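Local coordinates for Two-component system sensor histidine kinase (Bacteroides thetaiotaomicron, PDB 3OTT), which probably senses saccharides through its extracellular propeller and beta-sandwich region and, as a predicted histidine kinase, probably relays the signal to transcription regulation, at residues 148-156 / 192-200; 178-186 / 212-223. All coordinates share one frame; numbering follows the deposited sequence.

Interaction 1. Residues 148-156 / 192-200; sequences IYSIIRTKD and FVNSLLEDT
Glu198 reaches across to the turn that follows strand 148-153 and accepts a hydrogen bond from the backbone N of Lys155. With CG anti to the backbone N (chi1 -179°) and the chain extended beyond it, the carboxylate is carried the full length of the side chain to that turn. Lys155 N lies 3.1 Å from Glu198 OE2, on the syn side but tilted out of the carboxylate plane, and the bond is nearly straight. OE2 also rests 3.3 Å from Thr154 CB, where the two side chains cross at about a right angle. Asp156 OD2 is 4.4 Å from the same oxygen, a nearness of like charges that the ammonium of Lys155, near Glu198 OE1 but not in contact with it, would probably ease. Thr154 OG1 donates to Asp156 OD1 from above the carboxylate plane and is also hydrogen-bonded with Gln158 N.

In the middle the contact is mostly apolar. Ile152 CG1 packs 3.9 Å from Leu196 CB, and its CG2 comes within 3.6 Å of Leu196 O. Ser150 points its hydroxyl at the same leucine, OG being 3.5 Å from Leu196 CB. At the far end the rings of Tyr149 and Phe192 meet rim to rim, CE2 of the tyrosine 3.5 Å from CD1 of the phenylalanine and the planes only 16° apart; Phe192 also packs edge-to-face with Tyr164.

The two strands run nearly parallel, their axes 5.3 Å apart at closest approach, yet side chains, not a backbone ladder, join them. Each begins a four-stranded antiparallel sheet, and such packing of first strands is that of neighbouring blades in a beta-propeller.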
loop_
_atom_site.group_PDB
_atom_site.type_symbol
_atom_site.label_atom_id
_atom_site.label_comp_id
_atom_site.label_asym_id
_atom_site.label_seq_id
_atom_site.Cartn_x
_atom_site.Cartn_y
_atom_site.Cartn_z
ATOM N N ILE B 148 1.829 29.833 -19.976
ATOM C CA ILE B 148 1.970 28.460 -19.529
ATOM C C ILE B 148 1.036 27.545 -20.279
ATOM O O ILE B 148 -0.178 27.808 -20.313
ATOM C CB ILE B 148 1.580 28.347 -18.039
ATOM C CG1 ILE B 148 2.232 29.451 -17.207
ATOM C CG2 ILE B 148 1.947 26.964 -17.471
ATOM C CD1 ILE B 148 3.785 29.525 -17.321
ATOM N N TYR B 149 1.566 26.469 -20.865
ATOM C CA TYR B 149 0.713 25.494 -21.561
ATOM C C TYR B 149 0.569 24.144 -20.871
ATOM O O TYR B 149 -0.334 23.410 -21.170
ATOM C CB TYR B 149 1.176 25.247 -23.018
ATOM C CG TYR B 149 1.094 26.452 -23.882
ATOM C CD1 TYR B 149 -0.102 27.202 -23.971
ATOM C CD2 TYR B 149 2.169 26.834 -24.638
ATOM C CE1 TYR B 149 -0.196 28.293 -24.796
ATOM C CE2 TYR B 149 2.113 27.944 -25.432
ATOM C CZ TYR B 149 0.915 28.672 -25.531
ATOM O OH TYR B 149 0.879 29.787 -26.333
ATOM N N SER B 150 1.523 23.775 -20.034
ATOM C CA SER B 150 1.527 22.429 -19.472
ATOM C C SER B 150 2.267 22.434 -18.168
ATOM O O SER B 150 3.302 23.075 -18.035
ATOM C CB SER B 150 2.228 21.450 -20.420
ATOM O OG SER B 150 2.009 20.114 -19.896
ATOM N N ILE B 151 1.672 21.798 -17.184
ATOM C CA ILE B 151 2.297 21.580 -15.904
ATOM C C ILE B 151 2.009 20.207 -15.339
ATOM O O ILE B 151 0.866 19.722 -15.479
ATOM C CB ILE B 151 2.203 22.746 -14.860
ATOM C CG1 ILE B 151 2.101 22.176 -13.474
ATOM C CG2 ILE B 151 1.139 23.754 -15.110
ATOM C CD1 ILE B 151 2.509 23.118 -12.486
ATOM N N ILE B 152 3.075 19.561 -14.821
ATOM C CA ILE B 152 2.969 18.238 -14.197
ATOM C C ILE B 152 3.730 18.102 -12.904
ATOM O O ILE B 152 4.754 18.767 -12.663
ATOM C CB ILE B 152 3.397 17.038 -15.134
ATOM C CG1 ILE B 152 4.843 17.184 -15.550
ATOM C CG2 ILE B 152 2.378 16.796 -16.311
ATOM C CD1 ILE B 152 5.516 15.878 -16.018
ATOM N N ARG B 153 3.222 17.206 -12.077
ATOM C CA ARG B 153 3.925 16.807 -10.876
ATOM C C ARG B 153 4.404 15.400 -11.093
ATOM O O ARG B 153 3.602 14.556 -11.470
ATOM C CB ARG B 153 3.014 16.833 -9.624
ATOM C CG ARG B 153 3.842 16.592 -8.345
ATOM C CD ARG B 153 3.008 16.367 -7.101
ATOM N NE ARG B 153 2.669 14.978 -7.005
ATOM C CZ ARG B 153 3.136 14.107 -6.110
ATOM N NH1 ARG B 153 3.935 14.455 -5.116
ATOM N NH2 ARG B 153 2.731 12.858 -6.218
ATOM N N THR B 154 5.694 15.149 -10.893
ATOM C CA THR B 154 6.211 13.769 -10.864
ATOM C C THR B 154 6.031 13.070 -9.487
ATOM O O THR B 154 5.770 13.733 -8.487
ATOM C CB THR B 154 7.690 13.707 -11.257
ATOM O OG1 THR B 154 8.438 14.555 -10.402
ATOM C CG2 THR B 154 7.925 14.123 -12.721
ATOM N N LYS B 155 6.187 11.739 -9.454
ATOM C CA LYS B 155 6.113 10.902 -8.238
ATOM C C LYS B 155 7.098 11.329 -7.153
ATOM O O LYS B 155 6.862 11.129 -5.966
ATOM C CB LYS B 155 6.384 9.451 -8.601
ATOM C CG LYS B 155 5.157 8.567 -8.595
ATOM C CD LYS B 155 3.914 9.187 -9.330
ATOM C CE LYS B 155 2.678 8.343 -9.005
ATOM N NZ LYS B 155 1.570 8.712 -9.914
ATOM N N ASP B 156 8.193 11.935 -7.562
ATOM C CA ASP B 156 9.206 12.405 -6.615
ATOM C C ASP B 156 8.943 13.865 -6.317
ATOM O O ASP B 156 9.787 14.545 -5.807
ATOM C CB ASP B 156 10.595 12.208 -7.227
ATOM C CG ASP B 156 10.618 12.559 -8.723
ATOM O OD1 ASP B 156 10.466 13.760 -9.067
ATOM O OD2 ASP B 156 10.729 11.624 -9.578
ATOM N N PHE B 192 7.626 26.355 -28.114
ATOM C CA PHE B 192 6.354 26.030 -27.417
ATOM C C PHE B 192 6.465 24.706 -26.740
ATOM O O PHE B 192 6.699 23.724 -27.401
ATOM C CB PHE B 192 5.182 25.757 -28.411
ATOM C CG PHE B 192 4.605 26.957 -29.083
ATOM C CD1 PHE B 192 3.380 27.501 -28.629
ATOM C CD2 PHE B 192 5.210 27.493 -30.243
ATOM C CE1 PHE B 192 2.771 28.617 -29.269
ATOM C CE2 PHE B 192 4.637 28.600 -30.908
ATOM C CZ PHE B 192 3.399 29.174 -30.412
ATOM N N VAL B 193 6.159 24.627 -25.465
ATOM C CA VAL B 193 6.015 23.308 -24.892
ATOM C C VAL B 193 4.560 23.067 -24.561
ATOM O O VAL B 193 4.068 23.554 -23.538
ATOM C CB VAL B 193 6.891 23.117 -23.652
ATOM C CG1 VAL B 193 6.505 21.819 -22.930
ATOM C CG2 VAL B 193 8.382 23.097 -24.034
ATOM N N ASN B 194 3.881 22.294 -25.414
ATOM C CA ASN B 194 2.444 22.072 -25.303
ATOM C C ASN B 194 2.095 20.990 -24.338
ATOM O O ASN B 194 0.939 20.935 -23.850
ATOM C CB ASN B 194 1.828 21.555 -26.609
ATOM C CG ASN B 194 2.123 22.402 -27.793
ATOM O OD1 ASN B 194 1.925 23.624 -27.776
ATOM N ND2 ASN B 194 2.589 21.754 -28.869
ATOM N N SER B 195 3.023 20.063 -24.089
ATOM C CA SER B 195 2.575 18.840 -23.388
ATOM C C SER B 195 3.701 18.113 -22.664
ATOM O O SER B 195 4.839 18.071 -23.196
ATOM C CB SER B 195 1.934 17.878 -24.406
ATOM O OG SER B 195 1.371 16.798 -23.716
ATOM N N LEU B 196 3.367 17.555 -21.486
ATOM C CA LEU B 196 4.310 16.937 -20.583
ATOM C C LEU B 196 3.717 15.686 -20.013
ATOM O O LEU B 196 2.538 15.671 -19.696
ATOM C CB LEU B 196 4.675 17.881 -19.409
ATOM C CG LEU B 196 5.438 19.172 -19.722
ATOM C CD1 LEU B 196 5.690 20.035 -18.423
ATOM C CD2 LEU B 196 6.724 18.833 -20.425
ATOM N N LEU B 197 4.530 14.663 -19.839
ATOM C CA LEU B 197 4.035 13.408 -19.301
ATOM C C LEU B 197 5.148 12.647 -18.598
ATOM O O LEU B 197 6.246 12.381 -19.175
ATOM C CB LEU B 197 3.422 12.516 -20.395
ATOM C CG LEU B 197 2.855 11.158 -19.900
ATOM C CD1 LEU B 197 1.507 11.258 -19.153
ATOM C CD2 LEU B 197 2.744 10.140 -21.031
ATOM N N GLU B 198 4.864 12.265 -17.368
ATOM C CA GLU B 198 5.800 11.462 -16.624
ATOM C C GLU B 198 5.640 10.019 -17.017
ATOM O O GLU B 198 4.536 9.557 -17.185
ATOM C CB GLU B 198 5.561 11.580 -15.146
ATOM C CG GLU B 198 6.572 10.744 -14.334
ATOM C CD GLU B 198 6.256 10.659 -12.841
ATOM O OE1 GLU B 198 5.040 10.725 -12.432
ATOM O OE2 GLU B 198 7.240 10.499 -12.087
ATOM N N ASP B 199 6.763 9.297 -17.118
ATOM C CA ASP B 199 6.786 7.870 -17.456
ATOM C C ASP B 199 7.698 7.178 -16.444
ATOM O O ASP B 199 8.912 7.202 -16.617
ATOM C CB ASP B 199 7.411 7.716 -18.862
ATOM C CG ASP B 199 7.345 6.287 -19.406
ATOM O OD1 ASP B 199 7.183 5.348 -18.612
ATOM O OD2 ASP B 199 7.417 6.104 -20.649
ATOM N N THR B 200 7.125 6.535 -15.420
ATOM C CA THR B 200 7.893 5.863 -14.327
ATOM C C THR B 200 8.598 4.589 -14.776
ATOM O O THR B 200 9.570 4.158 -14.161
ATOM C CB THR B 200 7.010 5.569 -13.115
ATOM O OG1 THR B 200 5.833 4.867 -13.540
ATOM C CG2 THR B 200 6.550 6.868 -12.513
#

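Interaction 2. Residues 178-186 / 212-223; sequences EGIPLPVHS and YLFQYFPSTGQI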
loop_
_atom_site.group_PDB
_atom_site.type_symbol
_atom_site.label_atom_id
_atom_site.label_comp_id
_atom_site.label_asym_id
_atom_site.label_seq_id
_atom_site.Cartn_x
_atom_site.Cartn_y
_atom_site.Cartn_z
ATOM N N GLU B 178 14.403 26.582 -12.596
ATOM C CA GLU B 178 15.595 26.250 -13.351
ATOM C C GLU B 178 15.197 25.862 -14.796
ATOM O O GLU B 178 14.378 24.954 -14.973
ATOM C CB GLU B 178 16.259 25.049 -12.647
ATOM C CG GLU B 178 17.475 24.534 -13.399
ATOM C CD GLU B 178 18.079 23.216 -12.832
ATOM O OE1 GLU B 178 17.435 22.517 -11.971
ATOM O OE2 GLU B 178 19.212 22.893 -13.306
ATOM N N GLY B 179 15.748 26.517 -15.799
ATOM C CA GLY B 179 15.533 26.136 -17.214
ATOM C C GLY B 179 16.094 24.762 -17.607
ATOM O O GLY B 179 17.051 24.274 -16.981
ATOM N N ILE B 180 15.470 24.119 -18.604
ATOM C CA ILE B 180 15.978 22.857 -19.155
ATOM C C ILE B 180 15.995 23.017 -20.662
ATOM O O ILE B 180 14.949 22.957 -21.303
ATOM C CB ILE B 180 15.123 21.604 -18.799
ATOM C CG1 ILE B 180 15.126 21.362 -17.319
ATOM C CG2 ILE B 180 15.659 20.348 -19.494
ATOM C CD1 ILE B 180 13.849 20.661 -16.870
ATOM N N PRO B 181 17.184 23.253 -21.223
ATOM C CA PRO B 181 17.359 23.578 -22.632
ATOM C C PRO B 181 17.048 22.379 -23.492
ATOM O O PRO B 181 17.387 21.271 -23.111
ATOM C CB PRO B 181 18.881 23.911 -22.742
ATOM C CG PRO B 181 19.350 24.202 -21.293
ATOM C CD PRO B 181 18.469 23.240 -20.484
ATOM N N LEU B 182 16.439 22.590 -24.648
ATOM C CA LEU B 182 15.987 21.472 -25.458
ATOM C C LEU B 182 16.726 21.526 -26.778
ATOM O O LEU B 182 16.702 22.528 -27.480
ATOM C CB LEU B 182 14.461 21.490 -25.643
ATOM C CG LEU B 182 13.591 21.364 -24.370
ATOM C CD1 LEU B 182 12.172 21.841 -24.640
ATOM C CD2 LEU B 182 13.492 19.963 -23.793
ATOM N N PRO B 183 17.425 20.458 -27.101
ATOM C CA PRO B 183 18.374 20.464 -28.249
ATOM C C PRO B 183 17.626 20.321 -29.578
ATOM O O PRO B 183 16.876 19.365 -29.812
ATOM C CB PRO B 183 19.285 19.232 -27.975
ATOM C CG PRO B 183 18.403 18.276 -27.185
ATOM C CD PRO B 183 17.578 19.260 -26.263
ATOM N N VAL B 184 17.826 21.293 -30.439
ATOM C CA VAL B 184 17.049 21.400 -31.655
ATOM C C VAL B 184 18.030 21.681 -32.810
ATOM O O VAL B 184 19.145 22.147 -32.558
ATOM C CB VAL B 184 15.965 22.542 -31.497
ATOM C CG1 VAL B 184 15.483 23.004 -32.838
ATOM C CG2 VAL B 184 14.794 22.066 -30.626
ATOM N N HIS B 185 17.598 21.402 -34.041
ATOM C CA HIS B 185 18.372 21.741 -35.242
ATOM C C HIS B 185 18.642 23.249 -35.558
ATOM O O HIS B 185 19.709 23.558 -36.058
ATOM C CB HIS B 185 17.876 20.986 -36.492
ATOM C CG HIS B 185 18.887 20.970 -37.612
ATOM N ND1 HIS B 185 18.615 21.448 -38.875
ATOM C CD2 HIS B 185 20.195 20.611 -37.624
ATOM C CE1 HIS B 185 19.697 21.342 -39.626
ATOM N NE2 HIS B 185 20.670 20.843 -38.887
ATOM N N SER B 186 17.721 24.177 -35.286
ATOM C CA SER B 186 18.059 25.643 -35.318
ATOM C C SER B 186 16.988 26.538 -34.673
ATOM O O SER B 186 16.278 26.116 -33.767
ATOM C CB SER B 186 18.338 26.120 -36.752
ATOM O OG SER B 186 17.131 26.506 -37.406
ATOM N N TYR B 212 9.035 18.332 -32.358
ATOM C CA TYR B 212 9.864 17.343 -31.703
ATOM C C TYR B 212 9.110 16.766 -30.554
ATOM O O TYR B 212 8.282 17.445 -29.941
ATOM C CB TYR B 212 11.093 18.009 -31.091
ATOM C CG TYR B 212 12.038 18.615 -32.067
ATOM C CD1 TYR B 212 11.909 19.943 -32.454
ATOM C CD2 TYR B 212 13.082 17.847 -32.611
ATOM C CE1 TYR B 212 12.798 20.515 -33.384
ATOM C CE2 TYR B 212 13.995 18.425 -33.509
ATOM C CZ TYR B 212 13.835 19.737 -33.905
ATOM O OH TYR B 212 14.770 20.285 -34.772
ATOM N N LEU B 213 9.466 15.537 -30.249
ATOM C CA LEU B 213 9.127 14.850 -29.045
ATOM C C LEU B 213 10.497 14.535 -28.302
ATOM O O LEU B 213 11.402 13.912 -28.906
ATOM C CB LEU B 213 8.467 13.524 -29.419
ATOM C CG LEU B 213 7.975 12.654 -28.262
ATOM C CD1 LEU B 213 7.043 13.445 -27.303
ATOM C CD2 LEU B 213 7.303 11.373 -28.785
ATOM N N PHE B 214 10.643 15.006 -27.063
ATOM C CA PHE B 214 11.844 14.790 -26.247
ATOM C C PHE B 214 11.571 13.842 -25.129
ATOM O O PHE B 214 10.448 13.801 -24.601
ATOM C CB PHE B 214 12.327 16.077 -25.650
ATOM C CG PHE B 214 12.773 17.091 -26.673
ATOM C CD1 PHE B 214 11.901 18.050 -27.143
ATOM C CD2 PHE B 214 14.119 17.102 -27.138
ATOM C CE1 PHE B 214 12.365 19.051 -28.116
ATOM C CE2 PHE B 214 14.575 18.056 -28.082
ATOM C CZ PHE B 214 13.666 19.040 -28.584
ATOM N N GLN B 215 12.602 13.113 -24.718
ATOM C CA GLN B 215 12.600 12.512 -23.406
ATOM C C GLN B 215 13.676 13.169 -22.577
ATOM O O GLN B 215 14.826 13.213 -22.991
ATOM C CB GLN B 215 12.977 11.069 -23.522
ATOM C CG GLN B 215 11.878 10.208 -23.965
ATOM C CD GLN B 215 12.353 8.796 -24.220
ATOM O OE1 GLN B 215 12.936 8.497 -25.282
ATOM N NE2 GLN B 215 12.092 7.908 -23.255
ATOM N N TYR B 216 13.336 13.611 -21.368
ATOM C CA TYR B 216 14.334 14.142 -20.415
ATOM C C TYR B 216 14.469 13.145 -19.276
ATOM O O TYR B 216 13.477 12.613 -18.808
ATOM C CB TYR B 216 13.871 15.491 -19.930
ATOM C CG TYR B 216 14.568 16.014 -18.689
ATOM C CD1 TYR B 216 15.882 16.483 -18.768
ATOM C CD2 TYR B 216 13.938 16.046 -17.460
ATOM C CE1 TYR B 216 16.556 16.976 -17.701
ATOM C CE2 TYR B 216 14.660 16.518 -16.324
ATOM C CZ TYR B 216 15.992 17.007 -16.491
ATOM O OH TYR B 216 16.775 17.547 -15.482
ATOM N N PHE B 217 15.691 12.908 -18.808
ATOM C CA PHE B 217 15.925 11.876 -17.772
ATOM C C PHE B 217 16.522 12.572 -16.591
ATOM O O PHE B 217 17.756 12.875 -16.593
ATOM C CB PHE B 217 16.915 10.798 -18.268
ATOM C CG PHE B 217 16.448 10.086 -19.489
ATOM C CD1 PHE B 217 15.696 8.930 -19.358
ATOM C CD2 PHE B 217 16.743 10.574 -20.784
ATOM C CE1 PHE B 217 15.240 8.213 -20.499
ATOM C CE2 PHE B 217 16.285 9.893 -21.915
ATOM C CZ PHE B 217 15.520 8.699 -21.777
ATOM N N PRO B 218 15.697 12.831 -15.575
ATOM C CA PRO B 218 16.148 13.621 -14.417
ATOM C C PRO B 218 17.289 12.957 -13.649
ATOM O O PRO B 218 18.101 13.655 -13.047
ATOM C CB PRO B 218 14.887 13.795 -13.534
ATOM C CG PRO B 218 13.710 13.170 -14.325
ATOM C CD PRO B 218 14.259 12.458 -15.532
ATOM N N SER B 219 17.389 11.644 -13.668
ATOM C CA SER B 219 18.510 11.005 -12.976
ATOM C C SER B 219 19.924 11.356 -13.499
ATOM O O SER B 219 20.881 11.227 -12.760
ATOM C CB SER B 219 18.339 9.512 -12.962
ATOM O OG SER B 219 18.440 9.068 -14.287
ATOM N N THR B 220 20.058 11.762 -14.763
ATOM C CA THR B 220 21.350 12.052 -15.344
ATOM C C THR B 220 21.400 13.410 -16.056
ATOM O O THR B 220 22.452 13.860 -16.436
ATOM C CB THR B 220 21.699 11.014 -16.390
ATOM O OG1 THR B 220 20.666 10.966 -17.419
ATOM C CG2 THR B 220 21.868 9.618 -15.748
ATOM N N GLY B 221 20.249 14.043 -16.275
ATOM C CA GLY B 221 20.143 15.236 -17.116
ATOM C C GLY B 221 20.230 14.993 -18.625
ATOM O O GLY B 221 20.308 15.955 -19.399
ATOM N N GLN B 222 20.321 13.741 -19.079
ATOM C CA GLN B 222 20.283 13.504 -20.541
ATOM C C GLN B 222 18.929 13.929 -21.153
ATOM O O GLN B 222 17.910 13.832 -20.504
ATOM C CB GLN B 222 20.584 12.060 -20.868
ATOM C CG GLN B 222 21.990 11.676 -20.452
ATOM C CD GLN B 222 22.196 10.182 -20.434
ATOM O OE1 GLN B 222 21.843 9.514 -19.446
ATOM N NE2 GLN B 222 22.750 9.626 -21.538
ATOM N N ILE B 223 18.968 14.412 -22.391
ATOM C CA ILE B 223 17.832 14.903 -23.147
ATOM C C ILE B 223 17.949 14.299 -24.564
ATOM O O ILE B 223 18.938 14.481 -25.276
ATOM C CB ILE B 223 17.757 16.442 -23.229
ATOM C CG1 ILE B 223 17.563 17.044 -21.817
ATOM C CG2 ILE B 223 16.433 16.858 -23.967
ATOM C CD1 ILE B 223 18.011 18.578 -21.681
#
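Val184 and Leu182 each lay an aliphatic group over an aromatic face. CG2 of Val184 stands 4.2 Å from the centroid of the Tyr212 ring, and CB of Leu182 is 4.1 Å from that of Phe214, offset toward the rim. Val184 CG2 also touches the edge of Phe214, so this one methyl serves both rings; with CG1 anti to the backbone N (chi1 160°), that other methyl reaches the hydroxyl end of Tyr212.

Apolar packing continues back toward strand 176-180. Pro183 CD sits 3.5 Å from Ile223 CG2, and Ile180 CG2 touches both Ile223 CD1, at 3.7 Å, and the ring of Tyr216. Residues 181-186 belong to the link leaving the fourth, outermost strand of one propeller blade, and they pass over the third and fourth strands of the next; Leu191, further along that link, packs on Leu182, Val184 and Phe214.

Polar contacts are few. His185 N donates to Tyr212 OH at 3.1 Å, with an N-H...O angle of 166°. A phenylalanine in place of Tyr212 would probably keep the ring under Val184 but leave the amide of His185 without this acceptor. Pro183 O lies at the edge of Phe214 and accepts a hydrogen bond from Gln225 NE2.

Interactions 1 and 2 join the same two propeller blades, the sheets formed by residues 148-180 and 193-229; the centres of the two contacts lie about 13 Å apart. Along the chain their segments alternate: 148-156, 178-186, 192-200, then 212-223. Interaction 1 pairs the first strands of the two blades, whereas interaction 2 carries the link out of strand 176-180 over the third and fourth strands of the second blade. The two meet directly where Val193 CG2 packs against Leu182 CD1 at 4.0 Å. The blades thus meet through their first strands and, further out, through the linker lying on the second blade. The far end of interaction 2, around Thr220 and Gln222, also reaches the second subunit, while interaction 1 touches no other chain of the assembly.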